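Putative TRAP PERIPLASMIC SOLUTE BINDING PROTEIN (Haemophilus influenzae, PDB 4PBQ) probably captures L-gulonate or a related sugar acid in the periplasm and hands it to a TRAP-type membrane transporter. Local coordinates at residues H40-E45 / K259-K264; H57-R62 / N244-E249. All coordinates share one frame; numbering follows the deposited sequence.

Contact 1: H40-E45 / K259-K264; sequences HIALQE and KLYQEK
Ala-42 and Leu-43 meet the ring of Tyr-261 where two helices of the TRAP solute-binding fold pack together. Helix 38-54 follows the first strand of the sheet. Helix 248-281 is the long helix of the fold. Both helices run through this contact, and their backbones come close: the CA atoms of Ala-42 and Tyr-261 are 5.8 Å apart.

The CB of Ala-42 points toward helix 248-281. It lies 3.6 Å from CD1 of Tyr-261 and almost as near to CE1. This methyl approaches the ring obliquely. The backbone just after it meets the edge of the ring, with the Ala-42 carbonyl carbon and Leu-43 N in the ring plane. Leu-43 N is 3.7 Å from Tyr-261 CE1. The ring is thus held along its CD1-CE1 side by one methyl and one peptide link.

Tyr-261 reaches this place because its CG is anti to its own backbone N (chi1 164°). The CB bond does not aim at helix 38-54, but the ring swings across so that its CD1-CE1 side reaches it. The side chain also touches Ser-39, one turn before Leu-43.

The next shell is mainly the sheet. Ile-88 of strand 86-89 touches both Leu-43 and Tyr-261, so the two side chains share a floor. Leu-43 also packs on Leu-63 of strand 59-64 and on His-31 in a loop. All three touching residues are buried. The side chain of Tyr-261 is about 12 Å from the bound L-gulonate, so it is not in the first shell of the ligand. Leu-43 adds its branch point and one methyl to the grip on the ring: its CG and CD2 both touch Tyr-261 CE1, each at 3.8 Å.

Contact 2: H57-R62 / N244-E249; sequences HKYEIR and NKIPKE
Tyr-59 points the hydroxyl end of its ring at Ile-246 and Pro-247. The contact joins an edge strand of the solute-binding fold's sheet, 59-64, to the turn that leads into the long helix 248-281. Pro-247 holds the N-cap position of that helix.

The CB of Tyr-59 points toward the turn. Its CG is anti to the carbonyl carbon (chi1 -55°), and the ring extends from the strand to the turn. The side chains of Tyr-59 and Ile-246 lie at a slant to each other. Ile-246 CG1 approaches the ring obliquely, 3.9 Å from Tyr-59 CE2. Its other branch reaches farther along, with CG2 3.7 Å from Tyr-59 OH. Pro-247 comes from the opposite direction and sets its CD 3.8 Å from the same Tyr-59 OH.

The hydroxyl therefore sits against carbons of Ile-246 and Pro-247, but it also has polar partners. It hydrogen-bonds to OD2 of Asp-250 in the first turn of helix 248-281, and the same oxygen forms a salt bridge with Lys-58 NZ. Phe-254 of the same helix meets the Tyr-59 ring edge-to-face and touches Ile-246 as well. A water bridges the two segments. It donates to Tyr-59 OH at 2.9 Å and to the backbone O of Lys-245 at 3.1 Å.

In the fold
Contact 1 and contact 2 both use helix 248-281. Contact 2 lies at its beginning and contact 1 some three to four turns farther on. Their centres are about 17 Å apart and their nearest atoms about 6 Å, without touching. Their other partners, helix 38-54 and strand 59-64, follow each other in the chain. Contact 2 is nested inside the loop closed by contact 1. Strand 59-64 pairs in parallel with 25-30, so strand 25-30, helix 38-54 and strand 59-64 form a beta-alpha-beta unit. The long helix and the turn that leads into it thus pack on this N-terminal unit at two places, one nearer the bound L-gulonate and one farther from the chain's centre.

Contact 1: H40-E45 / K259-K264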
loop_
_atom_site.group_PDB
_atom_site.type_symbol
_atom_site.label_atom_id
_atom_site.label_comp_id
_atom_site.label_asym_id
_atom_site.label_seq_id
_atom_site.Cartn_x
_atom_site.Cartn_y
_atom_site.Cartn_z
ATOM N N HIS A 40 -12.322 0.448 -2.396
ATOM C CA HIS A 40 -13.427 1.388 -2.422
ATOM C C HIS A 40 -14.741 0.641 -2.428
ATOM O O HIS A 40 -15.659 1.011 -1.713
ATOM C CB HIS A 40 -13.398 2.295 -3.646
ATOM C CG HIS A 40 -14.383 3.418 -3.559
ATOM N ND1 HIS A 40 -14.117 4.583 -2.882
ATOM C CD2 HIS A 40 -15.641 3.549 -4.032
ATOM C CE1 HIS A 40 -15.167 5.383 -2.929
ATOM N NE2 HIS A 40 -16.107 4.776 -3.625
ATOM N N ILE A 41 -14.813 -0.396 -3.254
ATOM C CA ILE A 41 -16.022 -1.207 -3.370
ATOM C C ILE A 41 -16.360 -1.821 -2.021
ATOM O O ILE A 41 -17.506 -1.775 -1.583
ATOM C CB ILE A 41 -15.836 -2.305 -4.442
ATOM C CG1 ILE A 41 -15.768 -1.668 -5.842
ATOM C CG2 ILE A 41 -16.984 -3.276 -4.433
ATOM C CD1 ILE A 41 -15.282 -2.606 -6.927
ATOM N N ALA A 42 -15.355 -2.384 -1.356
ATOM C CA ALA A 42 -15.559 -2.974 -0.031
ATOM C C ALA A 42 -15.907 -1.937 1.050
ATOM O O ALA A 42 -16.703 -2.223 1.947
ATOM C CB ALA A 42 -14.337 -3.817 0.373
ATOM N N LEU A 43 -15.327 -0.741 0.966
ATOM C CA LEU A 43 -15.704 0.353 1.854
ATOM C C LEU A 43 -17.179 0.681 1.676
ATOM O O LEU A 43 -17.908 0.869 2.652
ATOM C CB LEU A 43 -14.889 1.605 1.549
ATOM C CG LEU A 43 -13.500 1.720 2.142
ATOM C CD1 LEU A 43 -12.880 3.004 1.652
ATOM C CD2 LEU A 43 -13.501 1.668 3.670
ATOM N N GLN A 44 -17.619 0.767 0.425
ATOM C CA GLN A 44 -19.026 1.084 0.137
ATOM C C GLN A 44 -19.999 0.042 0.659
ATOM O O GLN A 44 -21.021 0.384 1.262
ATOM C CB GLN A 44 -19.267 1.207 -1.369
ATOM C CG GLN A 44 -18.615 2.347 -2.090
ATOM C CD GLN A 44 -18.897 2.296 -3.607
ATOM O OE1 GLN A 44 -18.569 1.310 -4.303
ATOM N NE2 GLN A 44 -19.500 3.360 -4.118
ATOM N N GLU A 45 -19.701 -1.220 0.404
ATOM C CA GLU A 45 -20.679 -2.278 0.638
ATOM C C GLU A 45 -20.655 -2.807 2.067
ATOM O O GLU A 45 -21.685 -3.281 2.568
ATOM C CB GLU A 45 -20.445 -3.423 -0.337
ATOM C CG GLU A 45 -20.788 -3.073 -1.756
ATOM C CD GLU A 45 -22.166 -2.443 -1.875
ATOM O OE1 GLU A 45 -23.135 -3.006 -1.281
ATOM O OE2 GLU A 45 -22.259 -1.372 -2.535
ATOM N N LYS A 259 -13.730 -5.518 10.335
ATOM C CA LYS A 259 -13.418 -6.947 10.175
ATOM C C LYS A 259 -14.059 -7.517 8.910
ATOM O O LYS A 259 -13.387 -8.214 8.135
ATOM C CB LYS A 259 -13.873 -7.730 11.399
ATOM C CG LYS A 259 -13.658 -9.251 11.302
ATOM C CD LYS A 259 -14.070 -9.947 12.596
ATOM C CE LYS A 259 -13.745 -11.437 12.564
ATOM N NZ LYS A 259 -14.359 -12.117 11.388
ATOM N N LEU A 260 -15.347 -7.202 8.693
ATOM C CA LEU A 260 -16.046 -7.583 7.460
ATOM C C LEU A 260 -15.389 -6.939 6.232
ATOM O O LEU A 260 -15.129 -7.624 5.228
ATOM C CB LEU A 260 -17.523 -7.179 7.529
ATOM C CG LEU A 260 -18.438 -7.634 6.381
ATOM C CD1 LEU A 260 -18.520 -9.157 6.289
ATOM C CD2 LEU A 260 -19.852 -7.026 6.541
ATOM N N TYR A 261 -15.093 -5.640 6.310
ATOM C CA TYR A 261 -14.354 -4.957 5.244
ATOM C C TYR A 261 -13.069 -5.736 4.910
ATOM O O TYR A 261 -12.787 -6.021 3.743
ATOM C CB TYR A 261 -14.014 -3.521 5.634
ATOM C CG TYR A 261 -12.936 -2.940 4.743
ATOM C CD1 TYR A 261 -13.266 -2.360 3.524
ATOM C CD2 TYR A 261 -11.597 -3.021 5.083
ATOM C CE1 TYR A 261 -12.297 -1.843 2.692
ATOM C CE2 TYR A 261 -10.622 -2.533 4.240
ATOM C CZ TYR A 261 -10.985 -1.942 3.036
ATOM O OH TYR A 261 -10.047 -1.441 2.158
ATOM N N GLN A 262 -12.323 -6.113 5.941
ATOM C CA GLN A 262 -11.007 -6.722 5.737
ATOM C C GLN A 262 -11.145 -8.067 5.026
ATOM O O GLN A 262 -10.426 -8.344 4.058
ATOM C CB GLN A 262 -10.264 -6.879 7.065
ATOM C CG GLN A 262 -8.898 -7.500 6.912
ATOM C CD GLN A 262 -8.079 -7.411 8.166
ATOM O OE1 GLN A 262 -8.073 -6.384 8.862
ATOM N NE2 GLN A 262 -7.386 -8.486 8.475
ATOM N N GLU A 263 -12.054 -8.918 5.503
ATOM C CA GLU A 263 -12.249 -10.228 4.896
ATOM C C GLU A 263 -12.663 -10.067 3.443
ATOM O O GLU A 263 -12.136 -10.735 2.560
ATOM C CB GLU A 263 -13.333 -11.027 5.635
ATOM C CG GLU A 263 -13.819 -12.262 4.879
ATOM C CD GLU A 263 -15.181 -12.781 5.368
ATOM O OE1 GLU A 263 -15.652 -12.329 6.440
ATOM O OE2 GLU A 263 -15.783 -13.628 4.663
ATOM N N LYS A 264 -13.625 -9.186 3.199
ATOM C CA LYS A 264 -14.184 -9.039 1.861
ATOM C C LYS A 264 -13.200 -8.363 0.909
ATOM O O LYS A 264 -13.163 -8.693 -0.300
ATOM C CB LYS A 264 -15.498 -8.243 1.908
ATOM C CG LYS A 264 -16.601 -8.990 2.654
ATOM C CD LYS A 264 -17.070 -10.213 1.879
ATOM C CE LYS A 264 -18.378 -10.732 2.429
ATOM N NZ LYS A 264 -18.397 -12.209 2.523
#

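Contact 2: H57-R62 / N244-E249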
loop_
_atom_site.group_PDB
_atom_site.type_symbol
_atom_site.label_atom_id
_atom_site.label_comp_id
_atom_site.label_asym_id
_atom_site.label_seq_id
_atom_site.Cartn_x
_atom_site.Cartn_y
_atom_site.Cartn_z
ATOM N N HIS A 57 -27.976 5.236 11.814
ATOM C CA HIS A 57 -27.544 6.392 11.036
ATOM C C HIS A 57 -26.960 7.557 11.865
ATOM O O HIS A 57 -26.968 8.710 11.439
ATOM C CB HIS A 57 -28.709 6.853 10.164
ATOM C CG HIS A 57 -29.056 5.871 9.091
ATOM N ND1 HIS A 57 -30.013 4.889 9.254
ATOM C CD2 HIS A 57 -28.540 5.690 7.851
ATOM C CE1 HIS A 57 -30.085 4.163 8.153
ATOM N NE2 HIS A 57 -29.201 4.629 7.288
ATOM N N LYS A 58 -26.396 7.222 13.021
ATOM C CA LYS A 58 -25.756 8.193 13.919
ATOM C C LYS A 58 -24.404 8.645 13.368
ATOM O O LYS A 58 -23.894 9.721 13.728
ATOM C CB LYS A 58 -25.527 7.526 15.267
ATOM C CG LYS A 58 -24.798 8.368 16.290
ATOM C CD LYS A 58 -24.733 7.640 17.628
ATOM C CE LYS A 58 -23.974 8.438 18.682
ATOM N NZ LYS A 58 -24.020 7.740 20.012
ATOM N N TYR A 59 -23.815 7.793 12.532
ATOM C CA TYR A 59 -22.563 8.107 11.835
ATOM C C TYR A 59 -22.793 8.006 10.346
ATOM O O TYR A 59 -23.487 7.116 9.876
ATOM C CB TYR A 59 -21.413 7.150 12.236
ATOM C CG TYR A 59 -21.199 7.139 13.711
ATOM C CD1 TYR A 59 -21.951 6.310 14.515
ATOM C CD2 TYR A 59 -20.287 7.993 14.311
ATOM C CE1 TYR A 59 -21.809 6.307 15.881
ATOM C CE2 TYR A 59 -20.135 7.999 15.695
ATOM C CZ TYR A 59 -20.898 7.144 16.471
ATOM O OH TYR A 59 -20.754 7.146 17.847
ATOM N N GLU A 60 -22.169 8.904 9.604
ATOM C CA GLU A 60 -22.155 8.827 8.149
ATOM C C GLU A 60 -20.715 8.736 7.715
ATOM O O GLU A 60 -19.909 9.544 8.166
ATOM C CB GLU A 60 -22.782 10.084 7.542
ATOM C CG GLU A 60 -22.699 10.122 6.040
ATOM C CD GLU A 60 -23.509 11.251 5.433
ATOM O OE1 GLU A 60 -22.933 12.325 5.165
ATOM O OE2 GLU A 60 -24.722 11.051 5.219
ATOM N N ILE A 61 -20.392 7.732 6.900
ATOM C CA ILE A 61 -19.028 7.534 6.421
ATOM C C ILE A 61 -18.986 8.017 4.973
ATOM O O ILE A 61 -19.455 7.313 4.069
ATOM C CB ILE A 61 -18.605 6.060 6.485
ATOM C CG1 ILE A 61 -18.927 5.433 7.857
ATOM C CG2 ILE A 61 -17.119 5.931 6.122
ATOM C CD1 ILE A 61 -18.254 6.083 9.074
ATOM N N ARG A 62 -18.500 9.242 4.764
ATOM C CA ARG A 62 -18.502 9.851 3.420
ATOM C C ARG A 62 -17.174 9.497 2.713
ATOM O O ARG A 62 -16.124 9.853 3.192
ATOM C CB ARG A 62 -18.665 11.373 3.490
ATOM C CG ARG A 62 -19.963 11.803 4.165
ATOM C CD ARG A 62 -20.270 13.260 3.873
ATOM N NE ARG A 62 -20.730 13.451 2.498
ATOM C CZ ARG A 62 -20.705 14.616 1.855
ATOM N NH1 ARG A 62 -21.145 14.699 0.602
ATOM N NH2 ARG A 62 -20.246 15.704 2.465
ATOM N N ASN A 244 -11.967 8.857 19.937
ATOM C CA ASN A 244 -12.176 9.123 21.350
ATOM C C ASN A 244 -13.497 9.835 21.659
ATOM O O ASN A 244 -13.800 10.094 22.816
ATOM C CB ASN A 244 -10.997 9.918 21.918
ATOM C CG ASN A 244 -9.740 9.082 22.064
ATOM O OD1 ASN A 244 -9.787 7.848 22.084
ATOM N ND2 ASN A 244 -8.600 9.755 22.170
ATOM N N LYS A 245 -14.270 10.142 20.622
ATOM C CA LYS A 245 -15.603 10.706 20.784
ATOM C C LYS A 245 -16.678 9.628 20.621
ATOM O O LYS A 245 -17.877 9.891 20.820
ATOM C CB LYS A 245 -15.822 11.792 19.735
ATOM C CG LYS A 245 -14.928 13.030 19.887
ATOM C CD LYS A 245 -15.140 13.963 18.666
ATOM C CE LYS A 245 -14.165 15.111 18.639
ATOM N NZ LYS A 245 -14.338 16.028 19.796
ATOM N N ILE A 246 -16.234 8.418 20.290
ATOM C CA ILE A 246 -17.140 7.316 19.996
ATOM C C ILE A 246 -17.146 6.370 21.179
ATOM O O ILE A 246 -16.118 5.806 21.542
ATOM C CB ILE A 246 -16.698 6.581 18.730
ATOM C CG1 ILE A 246 -16.723 7.527 17.527
ATOM C CG2 ILE A 246 -17.588 5.377 18.460
ATOM C CD1 ILE A 246 -16.235 6.890 16.255
ATOM N N PRO A 247 -18.323 6.143 21.771
ATOM C CA PRO A 247 -18.334 5.247 22.930
ATOM C C PRO A 247 -18.025 3.820 22.516
ATOM O O PRO A 247 -18.236 3.439 21.357
ATOM C CB PRO A 247 -19.770 5.347 23.461
ATOM C CG PRO A 247 -20.574 5.837 22.285
ATOM C CD PRO A 247 -19.641 6.729 21.498
ATOM N N LYS A 248 -17.563 3.023 23.469
ATOM C CA LYS A 248 -17.199 1.647 23.183
ATOM C C LYS A 248 -18.318 0.853 22.495
ATOM O O LYS A 248 -18.057 0.054 21.597
ATOM C CB LYS A 248 -16.798 0.940 24.458
ATOM C CG LYS A 248 -16.354 -0.486 24.259
ATOM C CD LYS A 248 -14.846 -0.555 24.173
ATOM C CE LYS A 248 -14.345 -1.978 24.095
ATOM N NZ LYS A 248 -12.923 -1.978 23.649
ATOM N N GLU A 249 -19.558 1.058 22.908
ATOM C CA GLU A 249 -20.668 0.327 22.281
ATOM C C GLU A 249 -20.683 0.544 20.775
ATOM O O GLU A 249 -20.966 -0.384 19.999
ATOM C CB GLU A 249 -22.015 0.807 22.815
ATOM C CG GLU A 249 -22.373 0.386 24.185
ATOM C CD GLU A 249 -23.843 0.645 24.470
ATOM O OE1 GLU A 249 -24.432 1.596 23.871
ATOM O OE2 GLU A 249 -24.396 -0.130 25.280
HETATM O O HOH W 1 -20.408 9.726 19.085
#